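Local coordinates for protein Ral guanine nucleotide dissociation stimulator-like 2 (Mus musculus, PDB 4JGW) that probably acts as a guanine nucleotide exchange factor for small G proteins and is a putative effector of Ras and/or Rap, at residues P195-V198 / L199-L202; V399-D402 / A403-D407; F416-R419 / R420-A424. All coordinates share one frame; numbering follows the deposited sequence.

Contact 1 of 3, residues P195-V198 / L199-L202; sequences PTDV and LVFL
Asp197 O receives Val200 N over 2.9 Å, an i to i+3 bond that keeps the chain in a 3-10 turn as it passes from 195-198 into 199-202. The N-H meets this oxygen from above the carbonyl plane, 64° out of it. One residue earlier, the bond from Leu199 N to Thr196 O is weak, at 3.4 Å. The side chains gather round the same carbonyls. Leu199 leans back on its own turn, its CG 3.6 Å from Thr196 O. On the next flank Asp197 and Val200 run side by side in the same direction, with Asp197 OD1 3.9 Å from Val200 CG2. Phe201, its CG anti to the carbonyl carbon (chi1 -51°), brings CD1 obliquely to within 3.6 Å of Asp197 O. Val198 takes the other course and packs on Leu290 and Trp294 of helix 284-303, on Trp450 and on Leu206. The chain then runs extended through Phe201 to Leu202, the N-cap of helix 203-219, while Phe201 O accepts a hydrogen bond from Lys293 NZ. Across the two segments the bonds are backbone to backbone, one of them weak, so the turn probably owes much of its hold to Val198, which packs inward on the neighbouring helices.

Contact 2 of 3, residues V399-D402 / A403-D407; sequences VMLD and AASKD
Three backbone bonds of i to i+4 spacing, Ala403 N to Val399 O, Ala404 N to Met400 O and Ser405 N to Leu401 O, carry helix 392-404 to its last turn, and Ser405 is the first residue to leave helical geometry. The Leu401 carbonyl takes two bonds: besides the amide of Ser405 at 3.0 Å it has a weak bond from Ser405 OG at 3.4 Å. With chi1 at -56° this hydroxyl lies beside its own backbone N and is folded back over the helix end. There OG also touches a methyl of Leu401, CD1, at 3.9 Å. Leu401, its CG anti to the backbone N, sends its branch to Lys421, Glu422 and Ile425 of helix 416-436. The methyl of Ala404 rests against Met400 O at 3.3 Å, and that of Ala403 lies near Val399 O.

Past the helix end, Asp407 swings its carboxylate back toward that of Asp402. The OD1 atoms come within 4.0 Å, and the two planes differ by 26°. Such an approach of like charges would be costly alone, but both OD1 atoms form salt bridges with Lys418 NZ, which also donates to Ser405 O; Asp407 OD1 has a further salt bridge to Arg419. The shared ammonium probably offsets the repulsion. This is the C-terminal end of a helix within the Ras-GEF (CDC25-homology) region, its exit chain extended, with two aspartates sharing a lysine of the next helix, 416-436.

Contact 3 of 3, residues F416-R419 / R420-A424; sequences FDKR and RKEFA
Arg420 starts with its CB 3.5 Å from Asp417 O, one turn back on the helix. CG, anti to the carbonyl carbon, lies 3.8 Å from Phe416 O and close to Phe416 CD2, and the chain runs straight on to NE. That nitrogen sits at the edge of the Phe416 ring, in its plane, and donates to a water at 2.7 Å; the same water lies 2.8 Å from Asp417 OD1, to which it probably donates. The guanidinium stands at 74° to the ring, with Phe416 CE2 over one of its faces, offset toward the rim. NH1 forms a salt bridge with Asp72 and NH2 a hydrogen bond with Leu51 O. Since Leu51 belongs to strand 46-54, this early part of helix 416-436 ties the Ras-GEF region to the N-terminal part of the chain, where Phe416 meets Phe75. Along another flank of the helix Arg419 and Glu422 lie side by side in a salt bridge. Arg419 NH1 meets OE1 of Glu422 on its syn side at 2.8 Å, and the two flat groups are turned 46° apart. A bend at chi2 (-54°) brings Arg419 CD within 3.2 Å of that oxygen, while Lys418 CD covers one guanidinium face and Phe416 carries Arg419 CB over its ring.

Contacts 2 and 3 adjoin, their centres 10 Å apart, whereas contact 1 lies on the opposite side of the chain's centre, about 44 Å from contact 2, centre to centre. Contact 1 is a surface turn leading into helix 203-219 and relies on backbone bonds and apolar packing. Contact 2, also at the surface, closes helix 392-404; contact 3 lies near the start of helix 416-436 and is partly buried. These two are joined directly by salt bridges and by apolar packing between the helices. Across their junction contact 2 supplies carboxylates and contact 3 cations, while contact 3 also pairs charges within itself and reaches strand 46-54.

Contact 1 of 3, residues P195-V198 / L199-L202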
loop_
_atom_site.group_PDB
_atom_site.type_symbol
_atom_site.label_atom_id
_atom_site.label_comp_id
_atom_site.label_asym_id
_atom_site.label_seq_id
_atom_site.Cartn_x
_atom_site.Cartn_y
_atom_site.Cartn_z
ATOM N N PRO A 195 -19.888 18.485 -15.854
ATOM C CA PRO A 195 -19.479 17.080 -15.802
ATOM C C PRO A 195 -19.581 16.377 -17.158
ATOM O O PRO A 195 -18.793 15.471 -17.436
ATOM C CB PRO A 195 -20.454 16.463 -14.789
ATOM C CG PRO A 195 -21.622 17.391 -14.753
ATOM C CD PRO A 195 -21.052 18.751 -14.986
ATOM N N THR A 196 -20.525 16.812 -17.995
ATOM C CA THR A 196 -20.720 16.232 -19.329
ATOM C C THR A 196 -19.613 16.614 -20.328
ATOM O O THR A 196 -19.591 16.115 -21.453
ATOM C CB THR A 196 -22.119 16.576 -19.928
ATOM O OG1 THR A 196 -22.167 17.954 -20.312
ATOM C CG2 THR A 196 -23.237 16.286 -18.927
ATOM N N ASP A 197 -18.697 17.488 -19.908
ATOM C CA ASP A 197 -17.559 17.897 -20.739
ATOM C C ASP A 197 -16.490 16.816 -20.893
ATOM O O ASP A 197 -15.482 17.027 -21.570
ATOM C CB ASP A 197 -16.924 19.189 -20.212
ATOM C CG ASP A 197 -17.593 20.443 -20.755
ATOM O OD1 ASP A 197 -18.425 20.343 -21.683
ATOM O OD2 ASP A 197 -17.273 21.540 -20.251
ATOM N N VAL A 198 -16.712 15.663 -20.261
ATOM C CA VAL A 198 -15.871 14.482 -20.473
ATOM C C VAL A 198 -15.809 14.138 -21.969
ATOM O O VAL A 198 -14.811 13.601 -22.452
ATOM C CB VAL A 198 -16.357 13.264 -19.626
ATOM C CG1 VAL A 198 -17.758 12.816 -20.036
ATOM C CG2 VAL A 198 -15.370 12.103 -19.710
ATOM N N LEU A 199 -16.878 14.490 -22.687
ATOM C CA LEU A 199 -17.002 14.264 -24.129
ATOM C C LEU A 199 -16.045 15.120 -24.958
ATOM O O LEU A 199 -15.692 14.752 -26.076
ATOM C CB LEU A 199 -18.445 14.531 -24.582
ATOM C CG LEU A 199 -19.576 13.639 -24.057
ATOM C CD1 LEU A 199 -20.929 14.236 -24.410
ATOM C CD2 LEU A 199 -19.469 12.207 -24.584
ATOM N N VAL A 200 -15.635 16.257 -24.399
ATOM C CA VAL A 200 -14.788 17.240 -25.086
ATOM C C VAL A 200 -13.324 16.792 -25.232
ATOM O O VAL A 200 -12.613 17.250 -26.134
ATOM C CB VAL A 200 -14.887 18.632 -24.389
ATOM C CG1 VAL A 200 -13.761 19.568 -24.813
ATOM C CG2 VAL A 200 -16.243 19.272 -24.677
ATOM N N PHE A 201 -12.883 15.896 -24.352
ATOM C CA PHE A 201 -11.512 15.387 -24.391
ATOM C C PHE A 201 -11.459 13.981 -24.977
ATOM O O PHE A 201 -12.444 13.250 -24.935
ATOM C CB PHE A 201 -10.895 15.386 -22.991
ATOM C CG PHE A 201 -11.017 16.698 -22.266
ATOM C CD1 PHE A 201 -11.937 16.848 -21.233
ATOM C CD2 PHE A 201 -10.212 17.779 -22.612
ATOM C CE1 PHE A 201 -12.057 18.056 -20.555
ATOM C CE2 PHE A 201 -10.319 18.993 -21.940
ATOM C CZ PHE A 201 -11.245 19.134 -20.910
ATOM N N LEU A 202 -10.307 13.611 -25.527
ATOM C CA LEU A 202 -10.103 12.259 -26.037
ATOM C C LEU A 202 -9.960 11.270 -24.880
ATOM O O LEU A 202 -9.388 11.602 -23.838
ATOM C CB LEU A 202 -8.888 12.210 -26.972
ATOM C CG LEU A 202 -9.072 12.836 -28.363
ATOM C CD1 LEU A 202 -7.732 13.186 -28.995
ATOM C CD2 LEU A 202 -9.881 11.929 -29.288
#

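Contact 2 of 3, residues V399-D402 / A403-D407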
loop_
_atom_site.group_PDB
_atom_site.type_symbol
_atom_site.label_atom_id
_atom_site.label_comp_id
_atom_site.label_asym_id
_atom_site.label_seq_id
_atom_site.Cartn_x
_atom_site.Cartn_y
_atom_site.Cartn_z
ATOM N N VAL A 399 -7.202 -6.633 6.099
ATOM C CA VAL A 399 -8.260 -6.710 7.108
ATOM C C VAL A 399 -8.576 -8.176 7.442
ATOM O O VAL A 399 -8.721 -8.521 8.617
ATOM C CB VAL A 399 -9.536 -5.910 6.697
ATOM C CG1 VAL A 399 -10.725 -6.273 7.574
ATOM C CG2 VAL A 399 -9.280 -4.412 6.785
ATOM N N MET A 400 -8.662 -9.026 6.413
ATOM C CA MET A 400 -8.847 -10.476 6.597
ATOM C C MET A 400 -7.757 -11.053 7.492
ATOM O O MET A 400 -8.044 -11.781 8.442
ATOM C CB MET A 400 -8.818 -11.237 5.263
ATOM C CG MET A 400 -9.981 -11.023 4.297
ATOM S SD MET A 400 -11.617 -10.847 5.031
ATOM C CE MET A 400 -11.798 -9.075 4.841
ATOM N N LEU A 401 -6.508 -10.720 7.169
ATOM C CA LEU A 401 -5.340 -11.240 7.877
ATOM C C LEU A 401 -5.302 -10.781 9.334
ATOM O O LEU A 401 -4.974 -11.565 10.227
ATOM C CB LEU A 401 -4.059 -10.826 7.143
ATOM C CG LEU A 401 -2.697 -11.337 7.620
ATOM C CD1 LEU A 401 -2.602 -12.863 7.554
ATOM C CD2 LEU A 401 -1.608 -10.696 6.778
ATOM N N ASP A 402 -5.644 -9.513 9.560
ATOM C CA ASP A 402 -5.696 -8.948 10.907
ATOM C C ASP A 402 -6.758 -9.632 11.773
ATOM O O ASP A 402 -6.528 -9.888 12.955
ATOM C CB ASP A 402 -5.938 -7.437 10.853
ATOM C CG ASP A 402 -5.953 -6.795 12.229
ATOM O OD1 ASP A 402 -5.018 -7.043 13.020
ATOM O OD2 ASP A 402 -6.902 -6.036 12.518
ATOM N N ALA A 403 -7.913 -9.924 11.176
ATOM C CA ALA A 403 -8.995 -10.630 11.866
ATOM C C ALA A 403 -8.650 -12.096 12.139
ATOM O O ALA A 403 -9.022 -12.644 13.178
ATOM C CB ALA A 403 -10.290 -10.528 11.069
ATOM N N ALA A 404 -7.930 -12.716 11.207
ATOM C CA ALA A 404 -7.610 -14.141 11.287
ATOM C C ALA A 404 -6.466 -14.464 12.248
ATOM O O ALA A 404 -6.447 -15.536 12.857
ATOM C CB ALA A 404 -7.310 -14.697 9.897
ATOM N N SER A 405 -5.518 -13.539 12.380
ATOM C CA SER A 405 -4.310 -13.778 13.164
ATOM C C SER A 405 -4.276 -12.959 14.450
ATOM O O SER A 405 -4.671 -11.792 14.466
ATOM C CB SER A 405 -3.064 -13.488 12.325
ATOM O OG SER A 405 -3.068 -14.244 11.127
ATOM N N LYS A 406 -3.792 -13.586 15.518
ATOM C CA LYS A 406 -3.692 -12.945 16.829
ATOM C C LYS A 406 -2.474 -12.030 16.897
ATOM O O LYS A 406 -1.416 -12.355 16.353
ATOM C CB LYS A 406 -3.611 -14.005 17.935
ATOM C CG LYS A 406 -4.812 -14.942 18.001
ATOM C CD LYS A 406 -4.572 -16.099 18.960
ATOM C CE LYS A 406 -5.808 -16.980 19.072
ATOM N NZ LYS A 406 -5.597 -18.134 19.988
ATOM N N ASP A 407 -2.635 -10.888 17.561
ATOM C CA ASP A 407 -1.538 -9.950 17.781
ATOM C C ASP A 407 -0.503 -10.548 18.727
ATOM O O ASP A 407 0.694 -10.564 18.431
ATOM C CB ASP A 407 -2.063 -8.628 18.352
ATOM C CG ASP A 407 -2.797 -7.786 17.320
ATOM O OD1 ASP A 407 -2.628 -8.022 16.103
ATOM O OD2 ASP A 407 -3.542 -6.871 17.733
#

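Contact 3 of 3, residues F416-R419 / R420-A424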
loop_
_atom_site.group_PDB
_atom_site.type_symbol
_atom_site.label_atom_id
_atom_site.label_comp_id
_atom_site.label_asym_id
_atom_site.label_seq_id
_atom_site.Cartn_x
_atom_site.Cartn_y
_atom_site.Cartn_z
ATOM N N PHE A 416 4.870 -12.916 15.765
ATOM C CA PHE A 416 5.583 -12.329 14.633
ATOM C C PHE A 416 5.218 -12.950 13.286
ATOM O O PHE A 416 5.372 -12.307 12.250
ATOM C CB PHE A 416 7.100 -12.333 14.850
ATOM C CG PHE A 416 7.824 -11.284 14.048
ATOM C CD1 PHE A 416 7.900 -9.972 14.507
ATOM C CD2 PHE A 416 8.420 -11.604 12.829
ATOM C CE1 PHE A 416 8.562 -8.993 13.768
ATOM C CE2 PHE A 416 9.080 -10.635 12.082
ATOM C CZ PHE A 416 9.156 -9.326 12.553
ATOM N N ASP A 417 4.724 -14.190 13.310
ATOM C CA ASP A 417 4.198 -14.843 12.109
ATOM C C ASP A 417 3.202 -13.939 11.383
ATOM O O ASP A 417 3.255 -13.805 10.160
ATOM C CB ASP A 417 3.529 -16.177 12.460
ATOM C CG ASP A 417 4.531 -17.279 12.767
ATOM O OD1 ASP A 417 5.753 -17.044 12.650
ATOM O OD2 ASP A 417 4.090 -18.390 13.124
ATOM N N LYS A 418 2.310 -13.317 12.153
ATOM C CA LYS A 418 1.342 -12.355 11.627
ATOM C C LYS A 418 2.040 -11.238 10.848
ATOM O O LYS A 418 1.592 -10.854 9.766
ATOM C CB LYS A 418 0.503 -11.763 12.770
ATOM C CG LYS A 418 -0.519 -10.722 12.327
ATOM C CD LYS A 418 -1.471 -10.343 13.450
ATOM C CE LYS A 418 -2.542 -9.387 12.939
ATOM N NZ LYS A 418 -3.680 -9.242 13.886
ATOM N N ARG A 419 3.142 -10.739 11.404
ATOM C CA ARG A 419 3.879 -9.614 10.820
ATOM C C ARG A 419 4.612 -9.990 9.532
ATOM O O ARG A 419 4.786 -9.151 8.645
ATOM C CB ARG A 419 4.852 -9.008 11.841
ATOM C CG ARG A 419 4.215 -8.616 13.176
ATOM C CD ARG A 419 3.019 -7.691 12.988
ATOM N NE ARG A 419 2.177 -7.625 14.181
ATOM C CZ ARG A 419 0.964 -7.077 14.220
ATOM N NH1 ARG A 419 0.428 -6.544 13.128
ATOM N NH2 ARG A 419 0.280 -7.065 15.354
ATOM N N ARG A 420 5.039 -11.251 9.440
ATOM C CA ARG A 420 5.674 -11.773 8.229
ATOM C C ARG A 420 4.672 -11.845 7.086
ATOM O O ARG A 420 4.988 -11.482 5.949
ATOM C CB ARG A 420 6.264 -13.163 8.480
ATOM C CG ARG A 420 7.538 -13.159 9.292
ATOM C CD ARG A 420 8.099 -14.563 9.463
ATOM N NE ARG A 420 9.053 -14.586 10.566
ATOM C CZ ARG A 420 10.357 -14.370 10.445
ATOM N NH1 ARG A 420 10.897 -14.136 9.251
ATOM N NH2 ARG A 420 11.125 -14.397 11.526
ATOM N N LYS A 421 3.469 -12.323 7.403
ATOM C CA LYS A 421 2.377 -12.433 6.441
ATOM C C LYS A 421 1.921 -11.050 5.986
ATOM O O LYS A 421 1.529 -10.864 4.832
ATOM C CB LYS A 421 1.203 -13.206 7.047
ATOM C CG LYS A 421 1.521 -14.650 7.413
ATOM C CD LYS A 421 0.310 -15.346 8.015
ATOM C CE LYS A 421 0.693 -16.692 8.618
ATOM N NZ LYS A 421 -0.509 -17.479 9.009
ATOM N N GLU A 422 1.983 -10.085 6.899
ATOM C CA GLU A 422 1.698 -8.693 6.575
ATOM C C GLU A 422 2.766 -8.112 5.647
ATOM O O GLU A 422 2.436 -7.484 4.639
ATOM C CB GLU A 422 1.552 -7.858 7.849
ATOM C CG GLU A 422 0.194 -8.035 8.522
ATOM C CD GLU A 422 0.066 -7.297 9.838
ATOM O OE1 GLU A 422 1.095 -7.036 10.491
ATOM O OE2 GLU A 422 -1.076 -6.981 10.226
ATOM N N PHE A 423 4.036 -8.344 5.979
ATOM C CA PHE A 423 5.146 -7.885 5.141
ATOM C C PHE A 423 5.088 -8.462 3.724
ATOM O O PHE A 423 5.374 -7.758 2.763
ATOM C CB PHE A 423 6.506 -8.177 5.792
ATOM C CG PHE A 423 7.687 -7.731 4.960
ATOM C CD1 PHE A 423 8.005 -6.379 4.843
ATOM C CD2 PHE A 423 8.471 -8.664 4.287
ATOM C CE1 PHE A 423 9.086 -5.966 4.072
ATOM C CE2 PHE A 423 9.562 -8.263 3.516
ATOM C CZ PHE A 423 9.870 -6.912 3.405
ATOM N N ALA A 424 4.710 -9.734 3.603
ATOM C CA ALA A 424 4.535 -10.378 2.298
ATOM C C ALA A 424 3.644 -9.541 1.380
ATOM O O ALA A 424 3.997 -9.280 0.227
ATOM C CB ALA A 424 3.966 -11.792 2.462
HETATM O O HOH W 1 7.642 -15.011 12.865
#